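Long-range contact in diadenosine tetraphosphatase, putative (Trypanosoma brucei, PDB 2QJC), which probably hydrolyses phosphate esters or anhydrides, perhaps diadenosine tetraphosphate, at a two-manganese centre of the calcineurin-like phosphoesterase type: residues G80-K92 with L108-E120. Sequence-based numbering, arbitrary orientation.
Sequences GNHDAKLLKLVKK and LAPLAQSIPTDVE. With PO4 (phosphate ion), chain D.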
# COMPACT_ATOMS: atom_id res chain seq x y z
N GLY A 80 4.79 -4.13 -0.81
CA GLY A 80 3.70 -4.95 -0.31
C GLY A 80 4.22 -6.36 -0.04
O GLY A 80 5.34 -6.68 -0.43
N ASN A 81 3.44 -7.22 0.62
CA ASN A 81 3.98 -8.56 0.89
C ASN A 81 3.99 -9.47 -0.33
O ASN A 81 4.75 -10.43 -0.37
CB ASN A 81 3.26 -9.24 2.07
CG ASN A 81 1.80 -9.47 1.81
OD1 ASN A 81 1.29 -10.58 2.00
ND2 ASN A 81 1.10 -8.42 1.39
N HIS A 82 3.16 -9.17 -1.32
CA HIS A 82 3.15 -9.97 -2.54
C HIS A 82 4.34 -9.54 -3.39
O HIS A 82 4.94 -10.35 -4.10
CB HIS A 82 1.85 -9.78 -3.31
CG HIS A 82 0.73 -10.64 -2.82
ND1 HIS A 82 0.47 -11.89 -3.32
CD2 HIS A 82 -0.19 -10.42 -1.84
CE1 HIS A 82 -0.56 -12.42 -2.68
NE2 HIS A 82 -0.98 -11.55 -1.78
N ASP A 83 4.68 -8.26 -3.31
CA ASP A 83 5.83 -7.75 -4.04
C ASP A 83 7.06 -8.39 -3.41
O ASP A 83 7.96 -8.87 -4.11
CB ASP A 83 5.96 -6.23 -3.89
CG ASP A 83 4.74 -5.48 -4.39
OD1 ASP A 83 4.22 -5.83 -5.47
OD2 ASP A 83 4.34 -4.51 -3.71
N ALA A 84 7.08 -8.40 -2.08
CA ALA A 84 8.20 -8.97 -1.32
C ALA A 84 8.43 -10.45 -1.59
O ALA A 84 9.57 -10.88 -1.77
CB ALA A 84 8.00 -8.74 0.19
N LYS A 85 7.36 -11.24 -1.60
CA LYS A 85 7.48 -12.67 -1.84
C LYS A 85 7.95 -12.96 -3.26
O LYS A 85 8.67 -13.93 -3.49
CB LYS A 85 6.15 -13.39 -1.59
CG LYS A 85 5.66 -13.32 -0.14
CD LYS A 85 4.39 -14.16 0.06
CE LYS A 85 3.77 -13.91 1.43
NZ LYS A 85 4.73 -14.14 2.54
N LEU A 86 7.53 -12.12 -4.21
CA LEU A 86 7.95 -12.31 -5.60
C LEU A 86 9.45 -12.08 -5.73
O LEU A 86 10.15 -12.86 -6.37
CB LEU A 86 7.20 -11.35 -6.54
CG LEU A 86 7.54 -11.48 -8.03
CD1 LEU A 86 7.15 -12.87 -8.52
CD2 LEU A 86 6.82 -10.41 -8.83
N LEU A 87 9.95 -11.00 -5.12
CA LEU A 87 11.38 -10.70 -5.18
C LEU A 87 12.15 -11.84 -4.54
O LEU A 87 13.21 -12.24 -5.03
CB LEU A 87 11.70 -9.40 -4.44
CG LEU A 87 11.30 -8.08 -5.10
CD1 LEU A 87 11.74 -6.92 -4.22
CD2 LEU A 87 11.95 -7.98 -6.48
N LYS A 88 11.61 -12.37 -3.46
CA LYS A 88 12.24 -13.48 -2.75
C LYS A 88 12.33 -14.70 -3.67
O LYS A 88 13.39 -15.31 -3.78
CB LYS A 88 11.44 -13.82 -1.50
CG LYS A 88 12.18 -14.73 -0.54
CD LYS A 88 11.28 -15.21 0.59
CE LYS A 88 12.07 -16.00 1.62
NZ LYS A 88 12.82 -17.13 1.00
N LEU A 89 11.22 -15.05 -4.31
CA LEU A 89 11.18 -16.20 -5.22
C LEU A 89 12.09 -16.04 -6.42
O LEU A 89 12.64 -17.02 -6.93
CB LEU A 89 9.76 -16.45 -5.70
CG LEU A 89 8.88 -17.33 -4.81
CD1 LEU A 89 7.49 -17.46 -5.43
CD2 LEU A 89 9.53 -18.70 -4.65
N VAL A 90 12.25 -14.80 -6.88
CA VAL A 90 13.09 -14.50 -8.03
C VAL A 90 14.56 -14.64 -7.67
O VAL A 90 15.32 -15.32 -8.38
CB VAL A 90 12.84 -13.07 -8.55
CG1 VAL A 90 13.81 -12.75 -9.68
CG2 VAL A 90 11.40 -12.93 -9.03
N LYS A 91 14.97 -14.01 -6.58
CA LYS A 91 16.37 -14.07 -6.17
C LYS A 91 16.82 -15.52 -6.03
O LYS A 91 18.01 -15.82 -6.05
CB LYS A 91 16.58 -13.30 -4.86
CG LYS A 91 16.34 -14.09 -3.60
CD LYS A 91 17.65 -14.27 -2.84
CE LYS A 91 18.27 -12.92 -2.49
NZ LYS A 91 19.57 -13.08 -1.80
N LYS A 92 15.85 -16.42 -5.90
CA LYS A 92 16.14 -17.85 -5.80
C LYS A 92 16.34 -18.32 -7.25
O LYS A 92 15.66 -19.24 -7.71
CB LYS A 92 14.96 -18.59 -5.16
CG LYS A 92 14.57 -18.04 -3.79
CD LYS A 92 13.24 -18.60 -3.29
CE LYS A 92 13.35 -20.05 -2.82
NZ LYS A 92 13.71 -20.98 -3.92
N LEU A 108 2.93 -16.92 -7.59
CA LEU A 108 4.09 -16.08 -7.83
C LEU A 108 5.17 -16.80 -8.63
O LEU A 108 6.03 -16.15 -9.22
CB LEU A 108 4.67 -15.60 -6.49
CG LEU A 108 3.71 -14.73 -5.68
CD1 LEU A 108 4.31 -14.46 -4.31
CD2 LEU A 108 3.43 -13.43 -6.43
N ALA A 109 5.12 -18.13 -8.66
CA ALA A 109 6.10 -18.92 -9.40
C ALA A 109 6.09 -18.53 -10.88
O ALA A 109 7.12 -18.13 -11.43
CB ALA A 109 5.82 -20.41 -9.23
N PRO A 110 4.94 -18.65 -11.55
CA PRO A 110 4.88 -18.28 -12.97
C PRO A 110 5.38 -16.85 -13.20
O PRO A 110 6.07 -16.57 -14.18
CB PRO A 110 3.40 -18.43 -13.29
CG PRO A 110 2.96 -19.52 -12.37
CD PRO A 110 3.63 -19.15 -11.08
N LEU A 111 5.03 -15.94 -12.29
CA LEU A 111 5.44 -14.55 -12.40
C LEU A 111 6.95 -14.38 -12.21
O LEU A 111 7.58 -13.57 -12.90
CB LEU A 111 4.70 -13.71 -11.36
CG LEU A 111 3.62 -12.74 -11.85
CD1 LEU A 111 2.82 -13.35 -12.99
CD2 LEU A 111 2.72 -12.38 -10.67
N ALA A 112 7.52 -15.14 -11.29
CA ALA A 112 8.95 -15.08 -11.02
C ALA A 112 9.78 -15.48 -12.25
O ALA A 112 10.83 -14.90 -12.51
CB ALA A 112 9.29 -15.97 -9.84
N GLN A 113 9.33 -16.48 -12.99
CA GLN A 113 10.07 -16.93 -14.17
C GLN A 113 9.99 -15.94 -15.33
O GLN A 113 10.89 -15.89 -16.17
CB GLN A 113 9.53 -18.30 -14.62
CG GLN A 113 9.42 -19.32 -13.50
CD GLN A 113 8.86 -20.65 -13.97
OE1 GLN A 113 9.61 -21.58 -14.25
NE2 GLN A 113 7.54 -20.74 -14.06
N SER A 114 8.92 -15.14 -15.36
CA SER A 114 8.73 -14.18 -16.44
C SER A 114 9.01 -12.71 -16.14
O SER A 114 8.84 -11.86 -17.02
CB SER A 114 7.29 -14.31 -16.98
OG SER A 114 6.33 -13.98 -15.99
N ILE A 115 9.44 -12.39 -14.92
CA ILE A 115 9.68 -10.99 -14.59
C ILE A 115 10.91 -10.36 -15.26
O ILE A 115 12.03 -10.83 -15.11
CB ILE A 115 9.78 -10.77 -13.04
CG1 ILE A 115 9.75 -9.27 -12.74
CG2 ILE A 115 11.05 -11.40 -12.48
CD1 ILE A 115 9.83 -8.93 -11.25
N PRO A 116 10.68 -9.28 -16.03
CA PRO A 116 11.75 -8.56 -16.73
C PRO A 116 12.59 -7.69 -15.81
O PRO A 116 12.13 -7.28 -14.74
CB PRO A 116 11.00 -7.76 -17.79
CG PRO A 116 9.70 -7.47 -17.12
CD PRO A 116 9.36 -8.78 -16.44
N THR A 117 13.82 -7.41 -16.23
CA THR A 117 14.77 -6.61 -15.46
C THR A 117 14.24 -5.28 -14.93
O THR A 117 14.34 -5.01 -13.73
CB THR A 117 16.05 -6.33 -16.30
OG1 THR A 117 16.70 -7.57 -16.60
CG2 THR A 117 17.01 -5.42 -15.53
N ASP A 118 13.69 -4.45 -15.81
CA ASP A 118 13.17 -3.15 -15.39
C ASP A 118 12.15 -3.29 -14.26
O ASP A 118 12.30 -2.66 -13.21
CB ASP A 118 12.57 -2.40 -16.59
CG ASP A 118 11.39 -3.12 -17.21
OD1 ASP A 118 11.49 -4.33 -17.47
OD2 ASP A 118 10.37 -2.45 -17.46
N VAL A 119 11.14 -4.13 -14.46
CA VAL A 119 10.13 -4.35 -13.43
C VAL A 119 10.79 -4.75 -12.12
O VAL A 119 10.56 -4.15 -11.07
CB VAL A 119 9.12 -5.45 -13.85
CG1 VAL A 119 8.12 -5.70 -12.73
CG2 VAL A 119 8.40 -5.04 -15.13
N GLU A 120 11.63 -5.78 -12.17
CA GLU A 120 12.32 -6.27 -10.99
C GLU A 120 13.13 -5.17 -10.31
O GLU A 120 13.24 -5.13 -9.08
CB GLU A 120 13.25 -7.43 -11.38
CG GLU A 120 14.11 -7.96 -10.25
CD GLU A 120 15.05 -9.05 -10.73
OE1 GLU A 120 14.55 -10.06 -11.28
OE2 GLU A 120 16.28 -8.91 -10.55
P PO4 D . -3.69 -10.02 0.49
O1 PO4 D . -5.11 -9.79 -0.28
O2 PO4 D . -3.96 -9.91 2.05
O3 PO4 D . -3.16 -11.43 0.12
O4 PO4 D . -2.70 -8.90 0.05
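Leu108 enters helix 81-91 as a knob, its side chain set among His82, Lys85, Leu86 and Leu89. Its CD1 lies only 3.5 Å from Lys85 CB, tighter than usual for two carbons, and the Leu89 side chain crosses that of Leu108 at about a right angle, CD1 against CB (3.5 Å). Leu86, one wall of that hole, has CG anti to the backbone N (chi1 -179°), which carries it toward 108-120; chi2 near 63° then lays CD1 3.6 Å from Ala112 N and brings CD2 tip to tip with Ile115 CD1 at 4.1 Å. Val90 divides its branches: CG2 touches Ala112 CB and Ile115 CG2, both at 3.8 Å, and CG1 meets Glu120 OE1. Short Ala112 lets its CA approach that of Val90 to 5.1 Å. Helices 81-91 and 108-114 cross at -60°, axes 8.9 Å apart.

The N-terminal turn serves the metal centre. Asn81 is a manganese ligand; Asp83 OD2 accepts hydrogen bonds from Gly80 N, on its anti side, and from Asp55 N. His82, held by N to Asp55 OD1 and edge-to-face with His28, donates from NE2 to O3 of a phosphate probably from the crystallisation liquor (2.9 Å, 164°), also hydrogen-bonded by Arg162 NH2 and Tyr227 OH. Gly80-Asn81-His82-Asp83 is the GNH(D/E) motif of calcineurin-like metallophosphoesterases.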